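Local coordinates for ABC transporter substrate-binding protein (Bradyrhizobium japonicum, PDB 4I1D), which probably captures a small solute in the periplasm, perhaps a polyamine, for import by an ABC transporter, and holds d-malate in this crystal, at residues A[4-10]-A[33-39]; A[58-64]-A[230-236]; A[84-90]-A[249-255]. All coordinates share one frame; numbering follows the deposited sequence.

Interaction 1: residues A[4-10]-A[33-39]; sequences QITFVSQ and TINQDSI
Six backbone hydrogen bonds join Ile5, Phe7 and Ser9 to Thr33, Asn35, Asp37 and Ile39, the ladder of a parallel strand pair. Each of the first three gives its N-H to one neighbour and its carbonyl to another two places on; the shortest rung runs from Phe7 N to Asn35 O (2.7 Å). On the face of Ile5 and Phe7, the branched Ile34 suits an apolar seam: its CG2 lies 3.7 Å from Phe7 CB and 4.2 Å from Ile5 CG1. That methyl gets there by standing anti to the Ile34 backbone N, with CG1 beside that nitrogen (chi1 -49°). On the other face Val8 and Asp37 lie side by side, Val8 CG2 being 3.8 Å from Asp37 CB, and Val8 CG1 meets Ile39 CG2 at 4.0 Å. The carboxylate has other partners: OD1 takes the N-H of Ser38, the next residue, from above its plane, and OD2 bonds Trp57 NE1 and forms a salt bridge with Arg208 of the second subunit. Helix 12-30 links the strands in a beta-alpha-beta unit; its Gln15 bonds Gln36, and its Gln18 and Asp61 of strand 59-63 bond Ser9 OG. Helix 242-252 packs on Ile5 and Ile34; strand 59-63 continues the sheet beyond strand 4-9.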
ATOM      1  N   GLN A   4      -4.867  20.631 -44.400  1.00 62.05           N
ATOM      2  CA  GLN A   4      -3.814  20.141 -43.524  1.00 59.58           C
ATOM      3  C   GLN A   4      -4.163  18.790 -42.918  1.00 64.54           C
ATOM      4  O   GLN A   4      -5.310  18.350 -42.964  1.00 70.90           O
ATOM      5  CB  GLN A   4      -3.565  21.135 -42.394  1.00 57.30           C
ATOM      6  CG  GLN A   4      -4.754  21.296 -41.460  1.00 66.49           C
ATOM      7  CD  GLN A   4      -4.689  22.574 -40.641  1.00 86.31           C
ATOM      8  OE1 GLN A   4      -3.648  23.235 -40.572  1.00 93.15           O
ATOM      9  NE2 GLN A   4      -5.813  22.937 -40.024  1.00 88.72           N
ATOM     10  N   ILE A   5      -3.148  18.140 -42.359  1.00 58.25           N
ATOM     11  CA  ILE A   5      -3.317  16.955 -41.545  1.00 58.14           C
ATOM     12  C   ILE A   5      -2.262  17.004 -40.451  1.00 57.07           C
ATOM     13  O   ILE A   5      -1.322  17.801 -40.511  1.00 54.37           O
ATOM     14  CB  ILE A   5      -3.094  15.650 -42.341  1.00 52.98           C
ATOM     15  CG1 ILE A   5      -1.683  15.625 -42.937  1.00 49.06           C
ATOM     16  CG2 ILE A   5      -4.168  15.466 -43.403  1.00 48.70           C
ATOM     17  CD1 ILE A   5      -1.230  14.251 -43.389  1.00 56.35           C
ATOM     18  N   THR A   6      -2.425  16.155 -39.445  1.00 45.67           N
ATOM     19  CA  THR A   6      -1.382  15.960 -38.456  1.00 50.32           C
ATOM     20  C   THR A   6      -0.864  14.535 -38.595  1.00 49.98           C
ATOM     21  O   THR A   6      -1.627  13.568 -38.494  1.00 48.00           O
ATOM     22  CB  THR A   6      -1.873  16.223 -37.028  1.00 50.12           C
ATOM     23  OG1 THR A   6      -2.177  17.612 -36.884  1.00 52.14           O
ATOM     24  CG2 THR A   6      -0.790  15.858 -36.019  1.00 46.77           C
ATOM     25  N   PHE A   7       0.432  14.432 -38.863  1.00 41.92           N
ATOM     26  CA  PHE A   7       1.115  13.164 -39.073  1.00 43.20           C
ATOM     27  C   PHE A   7       1.952  12.836 -37.832  1.00 49.93           C
ATOM     28  O   PHE A   7       2.704  13.680 -37.352  1.00 46.57           O
ATOM     29  CB  PHE A   7       2.022  13.291 -40.295  1.00 39.37           C
ATOM     30  CG  PHE A   7       2.896  12.099 -40.526  1.00 46.36           C
ATOM     31  CD1 PHE A   7       2.443  11.028 -41.282  1.00 52.60           C
ATOM     32  CD2 PHE A   7       4.170  12.043 -39.985  1.00 47.62           C
ATOM     33  CE1 PHE A   7       3.249   9.927 -41.501  1.00 46.49           C
ATOM     34  CE2 PHE A   7       4.985  10.940 -40.192  1.00 50.22           C
ATOM     35  CZ  PHE A   7       4.523   9.876 -40.950  1.00 51.15           C
ATOM     36  N   VAL A   8       1.835  11.614 -37.324  1.00 46.47           N
ATOM     37  CA  VAL A   8       2.518  11.247 -36.087  1.00 45.26           C
ATOM     38  C   VAL A   8       3.457  10.050 -36.277  1.00 49.30           C
ATOM     39  O   VAL A   8       3.043   9.006 -36.773  1.00 46.09           O
ATOM     40  CB  VAL A   8       1.490  10.895 -34.991  1.00 43.99           C
ATOM     41  CG1 VAL A   8       2.193  10.556 -33.690  1.00 41.15           C
ATOM     42  CG2 VAL A   8       0.500  12.047 -34.810  1.00 49.38           C
ATOM     43  N   SER A   9       4.713  10.201 -35.866  1.00 47.97           N
ATOM     44  CA  SER A   9       5.683   9.109 -35.925  1.00 45.73           C
ATOM     45  C   SER A   9       6.531   9.090 -34.646  1.00 46.72           C
ATOM     46  O   SER A   9       6.092   9.583 -33.607  1.00 50.41           O
ATOM     47  CB  SER A   9       6.558   9.220 -37.187  1.00 52.26           C
ATOM     48  OG  SER A   9       7.423   8.098 -37.329  1.00 49.87           O
ATOM     49  N   GLN A  10       7.740   8.533 -34.717  1.00 45.06           N
ATOM     50  CA  GLN A  10       8.527   8.275 -33.507  1.00 55.60           C
ATOM     51  C   GLN A  10       9.640   9.289 -33.238  1.00 56.01           C
ATOM     52  O   GLN A  10      10.424   9.119 -32.301  1.00 57.86           O
ATOM     53  CB  GLN A  10       9.104   6.852 -33.517  1.00 63.94           C
ATOM     54  CG  GLN A  10       8.212   5.801 -32.878  1.00 82.49           C
ATOM     55  CD  GLN A  10       7.733   4.755 -33.872  1.00 99.67           C
ATOM     56  OE1 GLN A  10       7.104   5.084 -34.882  1.00104.78           O
ATOM     57  NE2 GLN A  10       8.031   3.487 -33.592  1.00102.15           N
ATOM     58  N   THR A  33      -0.485  21.534 -45.735  1.00 61.64           N
ATOM     59  CA  THR A  33       0.411  21.664 -44.596  1.00 58.89           C
ATOM     60  C   THR A  33       0.386  20.361 -43.781  1.00 60.00           C
ATOM     61  O   THR A  33      -0.672  19.890 -43.366  1.00 58.84           O
ATOM     62  CB  THR A  33       0.023  22.872 -43.707  1.00 58.93           C
ATOM     63  OG1 THR A  33       0.350  24.095 -44.382  1.00 71.33           O
ATOM     64  CG2 THR A  33       0.763  22.837 -42.377  1.00 55.49           C
ATOM     65  N   ILE A  34       1.549  19.765 -43.569  1.00 57.08           N
ATOM     66  CA  ILE A  34       1.623  18.587 -42.716  1.00 50.88           C
ATOM     67  C   ILE A  34       2.143  18.979 -41.342  1.00 52.05           C
ATOM     68  O   ILE A  34       3.329  19.248 -41.173  1.00 57.96           O
ATOM     69  CB  ILE A  34       2.517  17.493 -43.336  1.00 50.54           C
ATOM     70  CG1 ILE A  34       2.122  17.269 -44.799  1.00 52.15           C
ATOM     71  CG2 ILE A  34       2.445  16.183 -42.510  1.00 45.96           C
ATOM     72  CD1 ILE A  34       2.850  16.129 -45.477  1.00 50.94           C
ATOM     73  N   ASN A  35       1.249  19.043 -40.364  1.00 49.92           N
ATOM     74  CA  ASN A  35       1.675  19.258 -38.987  1.00 48.92           C
ATOM     75  C   ASN A  35       2.157  17.941 -38.393  1.00 50.67           C
ATOM     76  O   ASN A  35       1.534  16.891 -38.575  1.00 54.88           O
ATOM     77  CB  ASN A  35       0.539  19.846 -38.161  1.00 53.91           C
ATOM     78  CG  ASN A  35      -0.094  21.046 -38.835  1.00 55.59           C
ATOM     79  OD1 ASN A  35      -1.276  21.023 -39.187  1.00 57.99           O
ATOM     80  ND2 ASN A  35       0.694  22.101 -39.032  1.00 49.77           N
ATOM     81  N   GLN A  36       3.288  17.993 -37.706  1.00 50.47           N
ATOM     82  CA  GLN A  36       3.911  16.789 -37.186  1.00 42.27           C
ATOM     83  C   GLN A  36       3.736  16.664 -35.690  1.00 44.72           C
ATOM     84  O   GLN A  36       3.672  17.662 -34.973  1.00 47.37           O
ATOM     85  CB  GLN A  36       5.410  16.783 -37.507  1.00 49.29           C
ATOM     86  CG  GLN A  36       5.741  16.625 -38.986  1.00 53.14           C
ATOM     87  CD  GLN A  36       7.209  16.318 -39.218  1.00 48.12           C
ATOM     88  OE1 GLN A  36       7.830  15.575 -38.449  1.00 43.22           O
ATOM     89  NE2 GLN A  36       7.776  16.888 -40.278  1.00 44.81           N
ATOM     90  N   ASP A  37       3.699  15.424 -35.219  1.00 44.72           N
ATOM     91  CA  ASP A  37       3.784  15.147 -33.796  1.00 42.12           C
ATOM     92  C   ASP A  37       4.619  13.876 -33.652  1.00 47.59           C
ATOM     93  O   ASP A  37       4.927  13.217 -34.655  1.00 45.39           O
ATOM     94  CB  ASP A  37       2.384  14.979 -33.193  1.00 42.85           C
ATOM     95  CG  ASP A  37       2.341  15.302 -31.702  1.00 52.96           C
ATOM     96  OD1 ASP A  37       3.423  15.480 -31.095  1.00 53.34           O
ATOM     97  OD2 ASP A  37       1.225  15.376 -31.134  1.00 57.79           O
ATOM     98  N   SER A  38       4.993  13.546 -32.419  1.00 42.03           N
ATOM     99  CA  SER A  38       5.809  12.370 -32.130  1.00 49.40           C
ATOM    100  C   SER A  38       5.394  11.738 -30.817  1.00 55.21           C
ATOM    101  O   SER A  38       4.986  12.427 -29.881  1.00 55.30           O
ATOM    102  CB  SER A  38       7.298  12.739 -32.049  1.00 46.32           C
ATOM    103  OG  SER A  38       7.736  13.291 -33.279  1.00 52.08           O
ATOM    104  N   ILE A  39       5.516  10.420 -30.749  1.00 53.49           N
ATOM    105  CA  ILE A  39       5.255   9.693 -29.523  1.00 54.03           C
ATOM    106  C   ILE A  39       5.881   8.305 -29.656  1.00 59.20           C
ATOM    107  O   ILE A  39       5.861   7.713 -30.741  1.00 59.34           O
ATOM    108  CB  ILE A  39       3.727   9.611 -29.229  1.00 56.56           C
ATOM    109  CG1 ILE A  39       3.475   9.156 -27.788  1.00 63.36           C
ATOM    110  CG2 ILE A  39       3.028   8.688 -30.223  1.00 44.83           C
ATOM    111  CD1 ILE A  39       2.022   9.241 -27.360  1.00 63.32           C
TER
HETATM  112  O   HOH W   1       4.512   6.415 -33.040  1.00 64.62           O

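Interaction 2: residues A[58-64]-A[230-236]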
ATOM      1  N   ASP A  58      -4.400  12.710 -37.404  1.00 45.35           N
ATOM      2  CA  ASP A  58      -5.003  12.128 -38.613  1.00 42.61           C
ATOM      3  C   ASP A  58      -4.315  10.825 -39.010  1.00 48.87           C
ATOM      4  O   ASP A  58      -4.940   9.759 -39.105  1.00 46.12           O
ATOM      5  CB  ASP A  58      -4.929  13.108 -39.787  1.00 44.41           C
ATOM      6  CG  ASP A  58      -5.775  14.362 -39.563  1.00 49.02           C
ATOM      7  OD1 ASP A  58      -7.014  14.230 -39.480  1.00 52.30           O
ATOM      8  OD2 ASP A  58      -5.208  15.479 -39.485  1.00 58.80           O
ATOM      9  N   VAL A  59      -3.016  10.924 -39.244  1.00 44.37           N
ATOM     10  CA  VAL A  59      -2.253   9.816 -39.773  1.00 43.91           C
ATOM     11  C   VAL A  59      -1.171   9.419 -38.780  1.00 41.99           C
ATOM     12  O   VAL A  59      -0.428  10.264 -38.288  1.00 46.06           O
ATOM     13  CB  VAL A  59      -1.617  10.169 -41.125  1.00 45.41           C
ATOM     14  CG1 VAL A  59      -0.771   9.018 -41.629  1.00 45.95           C
ATOM     15  CG2 VAL A  59      -2.698  10.535 -42.142  1.00 51.16           C
ATOM     16  N   VAL A  60      -1.101   8.125 -38.497  1.00 41.00           N
ATOM     17  CA  VAL A  60      -0.125   7.575 -37.573  1.00 51.42           C
ATOM     18  C   VAL A  60       0.756   6.535 -38.253  1.00 51.82           C
ATOM     19  O   VAL A  60       0.273   5.668 -38.977  1.00 52.56           O
ATOM     20  CB  VAL A  60      -0.817   6.941 -36.356  1.00 51.58           C
ATOM     21  CG1 VAL A  60       0.190   6.213 -35.489  1.00 51.71           C
ATOM     22  CG2 VAL A  60      -1.533   8.026 -35.555  1.00 53.86           C
ATOM     23  N   ASP A  61       2.057   6.659 -38.030  1.00 50.88           N
ATOM     24  CA  ASP A  61       3.039   5.698 -38.502  1.00 50.11           C
ATOM     25  C   ASP A  61       3.409   4.803 -37.322  1.00 47.18           C
ATOM     26  O   ASP A  61       3.959   5.283 -36.336  1.00 49.05           O
ATOM     27  CB  ASP A  61       4.278   6.439 -38.993  1.00 52.34           C
ATOM     28  CG  ASP A  61       5.469   5.528 -39.170  1.00 57.04           C
ATOM     29  OD1 ASP A  61       5.273   4.402 -39.679  1.00 56.64           O
ATOM     30  OD2 ASP A  61       6.596   5.938 -38.803  1.00 57.03           O
ATOM     31  N   THR A  62       3.107   3.509 -37.418  1.00 49.13           N
ATOM     32  CA  THR A  62       3.271   2.619 -36.271  1.00 52.49           C
ATOM     33  C   THR A  62       3.606   1.177 -36.687  1.00 45.69           C
ATOM     34  O   THR A  62       3.285   0.765 -37.806  1.00 49.69           O
ATOM     35  CB  THR A  62       1.979   2.648 -35.419  1.00 58.98           C
ATOM     36  OG1 THR A  62       2.207   2.032 -34.145  1.00 62.80           O
ATOM     37  CG2 THR A  62       0.850   1.926 -36.146  1.00 57.81           C
ATOM     38  N   PRO A  63       4.260   0.401 -35.795  1.00 44.25           N
ATOM     39  CA  PRO A  63       4.482  -1.011 -36.119  1.00 51.27           C
ATOM     40  C   PRO A  63       3.215  -1.682 -36.632  1.00 55.65           C
ATOM     41  O   PRO A  63       2.130  -1.533 -36.079  1.00 59.19           O
ATOM     42  CB  PRO A  63       4.923  -1.610 -34.778  1.00 50.67           C
ATOM     43  CG  PRO A  63       5.681  -0.475 -34.145  1.00 51.62           C
ATOM     44  CD  PRO A  63       4.884   0.765 -34.507  1.00 47.63           C
ATOM     45  N   THR A  64       3.387  -2.426 -37.709  1.00 50.34           N
ATOM     46  CA  THR A  64       2.291  -2.930 -38.512  1.00 54.49           C
ATOM     47  C   THR A  64       1.282  -3.759 -37.706  1.00 55.55           C
ATOM     48  O   THR A  64       0.081  -3.720 -37.969  1.00 52.27           O
ATOM     49  CB  THR A  64       2.874  -3.731 -39.690  1.00 54.62           C
ATOM     50  OG1 THR A  64       3.739  -2.871 -40.441  1.00 49.83           O
ATOM     51  CG2 THR A  64       1.794  -4.264 -40.590  1.00 50.82           C
ATOM     52  N   SER A 230       8.456  -3.967 -39.860  1.00 42.24           N
ATOM     53  CA  SER A 230       8.007  -2.786 -40.589  1.00 48.61           C
ATOM     54  C   SER A 230       7.025  -1.942 -39.790  1.00 44.61           C
ATOM     55  O   SER A 230       6.306  -2.450 -38.924  1.00 45.37           O
ATOM     56  CB  SER A 230       7.320  -3.214 -41.889  1.00 51.70           C
ATOM     57  OG  SER A 230       6.066  -3.818 -41.606  1.00 50.17           O
ATOM     58  N   THR A 231       6.977  -0.651 -40.098  1.00 44.96           N
ATOM     59  CA  THR A 231       5.843   0.170 -39.677  1.00 47.66           C
ATOM     60  C   THR A 231       4.926   0.417 -40.875  1.00 49.73           C
ATOM     61  O   THR A 231       5.333   0.252 -42.039  1.00 41.00           O
ATOM     62  CB  THR A 231       6.273   1.521 -39.063  1.00 48.04           C
ATOM     63  OG1 THR A 231       7.105   2.224 -39.990  1.00 43.14           O
ATOM     64  CG2 THR A 231       7.039   1.303 -37.742  1.00 44.44           C
ATOM     65  N   SER A 232       3.687   0.792 -40.578  1.00 40.66           N
ATOM     66  CA  SER A 232       2.696   1.099 -41.601  1.00 44.57           C
ATOM     67  C   SER A 232       1.951   2.397 -41.254  1.00 50.23           C
ATOM     68  O   SER A 232       1.892   2.804 -40.088  1.00 52.35           O
ATOM     69  CB  SER A 232       1.681  -0.053 -41.739  1.00 45.60           C
ATOM     70  OG  SER A 232       2.317  -1.253 -42.145  1.00 53.79           O
ATOM     71  N   LEU A 233       1.377   3.032 -42.273  1.00 45.04           N
ATOM     72  CA  LEU A 233       0.562   4.221 -42.078  1.00 45.01           C
ATOM     73  C   LEU A 233      -0.900   3.806 -41.992  1.00 48.65           C
ATOM     74  O   LEU A 233      -1.343   2.924 -42.734  1.00 42.32           O
ATOM     75  CB  LEU A 233       0.748   5.177 -43.245  1.00 44.14           C
ATOM     76  CG  LEU A 233       2.177   5.623 -43.550  1.00 46.86           C
ATOM     77  CD1 LEU A 233       2.141   6.682 -44.630  1.00 47.39           C
ATOM     78  CD2 LEU A 233       2.843   6.169 -42.294  1.00 45.03           C
ATOM     79  N   CYS A 234      -1.634   4.444 -41.081  1.00 45.38           N
ATOM     80  CA  CYS A 234      -3.073   4.239 -40.926  1.00 45.45           C
ATOM     81  C   CYS A 234      -3.687   5.567 -40.516  1.00 51.87           C
ATOM     82  O   CYS A 234      -2.972   6.491 -40.129  1.00 56.63           O
ATOM     83  CB  CYS A 234      -3.366   3.194 -39.856  1.00 50.18           C
ATOM     84  SG  CYS A 234      -2.605   3.602 -38.254  1.00 54.75           S
ATOM     85  N   ILE A 235      -5.011   5.655 -40.594  1.00 48.15           N
ATOM     86  CA  ILE A 235      -5.724   6.902 -40.388  1.00 47.20           C
ATOM     87  C   ILE A 235      -6.695   6.687 -39.255  1.00 50.93           C
ATOM     88  O   ILE A 235      -7.400   5.679 -39.235  1.00 58.35           O
ATOM     89  CB  ILE A 235      -6.515   7.286 -41.650  1.00 48.38           C
ATOM     90  CG1 ILE A 235      -5.569   7.467 -42.837  1.00 46.89           C
ATOM     91  CG2 ILE A 235      -7.363   8.533 -41.411  1.00 47.99           C
ATOM     92  CD1 ILE A 235      -6.290   7.726 -44.158  1.00 51.35           C
ATOM     93  N   LEU A 236      -6.739   7.618 -38.306  1.00 50.27           N
ATOM     94  CA  LEU A 236      -7.620   7.450 -37.152  1.00 48.47           C
ATOM     95  C   LEU A 236      -9.078   7.481 -37.569  1.00 52.84           C
ATOM     96  O   LEU A 236      -9.471   8.261 -38.437  1.00 51.72           O
ATOM     97  CB  LEU A 236      -7.350   8.492 -36.061  1.00 43.31           C
ATOM     98  CG  LEU A 236      -6.186   8.160 -35.120  1.00 50.84           C
ATOM     99  CD1 LEU A 236      -4.890   8.398 -35.823  1.00 55.91           C
ATOM    100  CD2 LEU A 236      -6.241   8.983 -33.847  1.00 55.96           C
TER
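Asp61 reaches across to Leu233 and Thr231 with successive atoms of its side chain. CB rests 3.6 Å from Leu233 CD2, an apolar start in a buried setting. CG lies anti to the backbone N (chi1 165°) and 3.8 Å from Thr231 OG1, and OD1 ends 2.9 Å from the same OG1, whose single proton Glu103 also has within reach. OD2 takes hydrogen bonds from Tyr14 and Ser9, so it at least has two partners in this buried place. A leucine in place of Asp61 would probably leave the hydroxyls of Ser9 and Tyr14 without this acceptor in the interior. The backbones carry an antiparallel ladder, with Val60-Cys234 and Thr62-Ser232 as hydrogen-bonded pairs. It sets strand 59-63 against the end of the long strand 219-235, which runs antiparallel in an otherwise parallel series, as in type II periplasmic binding proteins. Val60 CG2 and Leu236 CD1 press tightly together at 3.4 Å. Where strand 59-63 gives out, Thr64 turns its OG1 between two small serines, 2.7 Å from Ser232 OG and 2.8 Å from Ser230 OG, hydrogen-bonded to both; OG1 has one proton and can give to only one of them. Thr64 N also bonds Ser230 O (3.2 Å).

Interaction 3: residues A[84-90]-A[249-255]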
ATOM      1  N   ILE A  84      -6.310   5.257 -53.480  1.00 63.70           N
ATOM      2  CA  ILE A  84      -4.886   5.245 -53.167  1.00 65.72           C
ATOM      3  C   ILE A  84      -4.114   4.397 -54.177  1.00 59.84           C
ATOM      4  O   ILE A  84      -3.547   3.362 -53.830  1.00 63.69           O
ATOM      5  CB  ILE A  84      -4.648   4.727 -51.737  1.00 63.88           C
ATOM      6  CG1 ILE A  84      -5.709   5.305 -50.792  1.00 61.94           C
ATOM      7  CG2 ILE A  84      -3.245   5.080 -51.271  1.00 60.71           C
ATOM      8  CD1 ILE A  84      -5.679   4.732 -49.387  1.00 54.73           C
ATOM      9  N   PRO A  85      -4.084   4.849 -55.438  1.00 64.21           N
ATOM     10  CA  PRO A  85      -3.511   4.088 -56.552  1.00 65.60           C
ATOM     11  C   PRO A  85      -2.143   3.485 -56.217  1.00 66.91           C
ATOM     12  O   PRO A  85      -1.907   2.303 -56.480  1.00 67.40           O
ATOM     13  CB  PRO A  85      -3.373   5.140 -57.652  1.00 70.53           C
ATOM     14  CG  PRO A  85      -4.417   6.141 -57.341  1.00 70.20           C
ATOM     15  CD  PRO A  85      -4.507   6.199 -55.853  1.00 66.46           C
ATOM     16  N   ASN A  86      -1.259   4.286 -55.632  1.00 63.87           N
ATOM     17  CA  ASN A  86       0.073   3.813 -55.289  1.00 61.01           C
ATOM     18  C   ASN A  86       0.045   2.629 -54.324  1.00 63.67           C
ATOM     19  O   ASN A  86       0.868   1.716 -54.416  1.00 58.17           O
ATOM     20  CB  ASN A  86       0.929   4.956 -54.735  1.00 59.06           C
ATOM     21  CG  ASN A  86       1.300   5.970 -55.800  1.00 70.61           C
ATOM     22  OD1 ASN A  86       1.421   5.633 -56.979  1.00 79.05           O
ATOM     23  ND2 ASN A  86       1.479   7.220 -55.393  1.00 70.55           N
ATOM     24  N   ALA A  87      -0.913   2.633 -53.405  1.00 62.99           N
ATOM     25  CA  ALA A  87      -1.012   1.550 -52.442  1.00 56.21           C
ATOM     26  C   ALA A  87      -1.658   0.331 -53.087  1.00 58.65           C
ATOM     27  O   ALA A  87      -1.269  -0.803 -52.821  1.00 64.56           O
ATOM     28  CB  ALA A  87      -1.802   1.993 -51.225  1.00 61.14           C
ATOM     29  N   ALA A  88      -2.647   0.571 -53.938  1.00 64.74           N
ATOM     30  CA  ALA A  88      -3.305  -0.513 -54.660  1.00 69.69           C
ATOM     31  C   ALA A  88      -2.321  -1.272 -55.544  1.00 67.87           C
ATOM     32  O   ALA A  88      -2.461  -2.481 -55.744  1.00 70.52           O
ATOM     33  CB  ALA A  88      -4.461   0.027 -55.497  1.00 67.55           C
ATOM     34  N   ALA A  89      -1.328  -0.565 -56.074  1.00 64.37           N
ATOM     35  CA  ALA A  89      -0.349  -1.186 -56.968  1.00 67.39           C
ATOM     36  C   ALA A  89       0.671  -2.052 -56.222  1.00 67.40           C
ATOM     37  O   ALA A  89       1.373  -2.857 -56.836  1.00 72.19           O
ATOM     38  CB  ALA A  89       0.355  -0.127 -57.811  1.00 70.21           C
HETATM   39  N   MSE A  90       0.755  -1.883 -54.904  1.00 55.95           N
HETATM   40  CA  MSE A  90       1.644  -2.706 -54.085  1.00 62.85           C
HETATM   41  C   MSE A  90       1.075  -4.114 -53.906  1.00 65.65           C
HETATM   42  O   MSE A  90      -0.143  -4.300 -53.935  1.00 68.23           O
HETATM   43  CB  MSE A  90       1.888  -2.046 -52.723  1.00 56.60           C
HETATM   44  CG  MSE A  90       2.742  -0.790 -52.816  1.00 63.87           C
HETATM   45 SE   MSE A  90       2.744   0.304 -51.195  0.74 67.67          SE
HETATM   46  CE  MSE A  90       3.233  -1.057 -49.901  1.00 59.91           C
ATOM     47  N   LEU A 249      -1.683   9.688 -47.956  1.00 54.33           N
ATOM     48  CA  LEU A 249      -1.282   8.290 -47.911  1.00 56.15           C
ATOM     49  C   LEU A 249      -0.795   7.859 -49.281  1.00 60.27           C
ATOM     50  O   LEU A 249       0.168   7.109 -49.410  1.00 63.92           O
ATOM     51  CB  LEU A 249      -2.455   7.408 -47.485  1.00 53.84           C
ATOM     52  CG  LEU A 249      -2.211   6.605 -46.215  1.00 61.79           C
ATOM     53  CD1 LEU A 249      -1.861   7.543 -45.072  1.00 59.11           C
ATOM     54  CD2 LEU A 249      -3.427   5.758 -45.876  1.00 66.68           C
ATOM     55  N   ASN A 250      -1.465   8.345 -50.314  1.00 57.17           N
ATOM     56  CA  ASN A 250      -1.091   7.978 -51.659  1.00 60.62           C
ATOM     57  C   ASN A 250       0.280   8.536 -52.056  1.00 63.65           C
ATOM     58  O   ASN A 250       1.086   7.833 -52.669  1.00 59.59           O
ATOM     59  CB  ASN A 250      -2.170   8.397 -52.649  1.00 59.61           C
ATOM     60  CG  ASN A 250      -1.859   7.949 -54.044  1.00 61.35           C
ATOM     61  OD1 ASN A 250      -1.792   6.748 -54.314  1.00 60.49           O
ATOM     62  ND2 ASN A 250      -1.658   8.902 -54.946  1.00 64.14           N
ATOM     63  N   GLU A 251       0.544   9.793 -51.701  1.00 58.89           N
ATOM     64  CA  GLU A 251       1.871  10.372 -51.911  1.00 58.27           C
ATOM     65  C   GLU A 251       2.956   9.729 -51.029  1.00 58.50           C
ATOM     66  O   GLU A 251       4.124   9.679 -51.410  1.00 56.40           O
ATOM     67  CB  GLU A 251       1.857  11.889 -51.696  1.00 51.29           C
ATOM     68  CG  GLU A 251       1.245  12.681 -52.850  1.00 67.79           C
ATOM     69  CD  GLU A 251       1.858  12.320 -54.198  1.00 81.72           C
ATOM     70  OE1 GLU A 251       3.074  12.560 -54.388  1.00 80.05           O
ATOM     71  OE2 GLU A 251       1.126  11.782 -55.063  1.00 87.22           O
ATOM     72  N   ALA A 252       2.573   9.247 -49.850  1.00 50.17           N
ATOM     73  CA  ALA A 252       3.549   8.730 -48.902  1.00 46.68           C
ATOM     74  C   ALA A 252       4.152   7.413 -49.376  1.00 52.62           C
ATOM     75  O   ALA A 252       5.289   7.091 -49.028  1.00 53.65           O
ATOM     76  CB  ALA A 252       2.923   8.559 -47.518  1.00 49.00           C
ATOM     77  N   VAL A 253       3.394   6.645 -50.154  1.00 51.44           N
ATOM     78  CA  VAL A 253       3.917   5.385 -50.676  1.00 52.02           C
ATOM     79  C   VAL A 253       4.249   5.491 -52.160  1.00 53.81           C
ATOM     80  O   VAL A 253       4.356   4.489 -52.862  1.00 59.44           O
ATOM     81  CB  VAL A 253       2.975   4.185 -50.417  1.00 55.43           C
ATOM     82  CG1 VAL A 253       2.686   4.042 -48.926  1.00 54.77           C
ATOM     83  CG2 VAL A 253       1.686   4.297 -51.231  1.00 48.60           C
ATOM     84  N   ASP A 254       4.407   6.718 -52.634  1.00 51.43           N
ATOM     85  CA  ASP A 254       4.885   6.955 -53.993  1.00 59.51           C
ATOM     86  C   ASP A 254       6.281   6.339 -54.131  1.00 59.73           C
ATOM     87  O   ASP A 254       7.153   6.571 -53.291  1.00 54.44           O
ATOM     88  CB  ASP A 254       4.910   8.464 -54.274  1.00 64.53           C
ATOM     89  CG  ASP A 254       5.510   8.806 -55.627  1.00 78.20           C
ATOM     90  OD1 ASP A 254       4.738   9.014 -56.592  1.00 81.48           O
ATOM     91  OD2 ASP A 254       6.756   8.887 -55.719  1.00 80.98           O
ATOM     92  N   PRO A 255       6.488   5.521 -55.172  1.00 67.05           N
ATOM     93  CA  PRO A 255       7.793   4.903 -55.434  1.00 68.89           C
ATOM     94  C   PRO A 255       8.987   5.847 -55.218  1.00 64.78           C
ATOM     95  O   PRO A 255       9.903   5.484 -54.478  1.00 57.48           O
ATOM     96  CB  PRO A 255       7.685   4.502 -56.907  1.00 65.76           C
ATOM     97  CG  PRO A 255       6.247   4.150 -57.061  1.00 68.00           C
ATOM     98  CD  PRO A 255       5.477   5.096 -56.157  1.00 72.04           C
TER
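The amides of Asn86 and Asn250 lie in nearly parallel, offset planes, 12° apart, while the two side chains cross at about a right angle. Asn86 lies over one face of the Asn250 amide, its CG 3.5 Å from Asn250 OD1; Pro85 sits on the opposite face, with CD 3.7 Å from Asn250 CG. At its oxygen end, Asn250 OD1 accepts the backbone N-H of Asn86 (2.8 Å), nearly in line with its C=O. That N-H belongs to the first turn of helix 85-88, where no earlier turn supplies a carbonyl. In return Asn86 ND2 gives a nearly straight bond (177°) to Asn250 O at 2.8 Å; it lies in the Asn86 amide plane but comes from above the Asn250 carbonyl plane. Asparagine suits both places: a short side chain brings an acceptor to one backbone N-H and a donor to one backbone carbonyl. The exchange ties the start of helix 85-88 to the last turn of helix 242-252. With CG beside its backbone N (chi1 -70°), Asn86 faces Asn250 with both donors. Apolar groups flank the amides: Ile84 CG2 is 3.7 Å from Asn250 CB, Val253 CG2 is 3.6 Å from Asn86 CB, and the SE of selenomethionine Met90 is 4.0 Å from Val253 CB. Val100 of strand 100-112 lies against Ala87, Met90 and Val253; Leu249 packs on strand 219-235, and Glu251 on helix 12-30.

Interactions 1 and 2 are two steps across one sheet: strand 59-63 lies beside strand 4-9, with Val8 N 2.8 Å from Val59 O. Their centres are about 11 Å apart. Through helix 242-252, interaction 3 packs on the face of the sheet that bears Val59, Leu233 and Ile235; its centre is about 14 Å from that of interaction 2, and Leu233 CD1 is 3.5 Å from Ala252 CB. It does not touch interaction 1. Of the three, interaction 1 comes nearest the malate site: the side chain of Gln10 is about 9 Å from that of Arg208, while Asp37 reaches Arg208 of the second subunit directly. Interactions 2 and 3 lie away from the site.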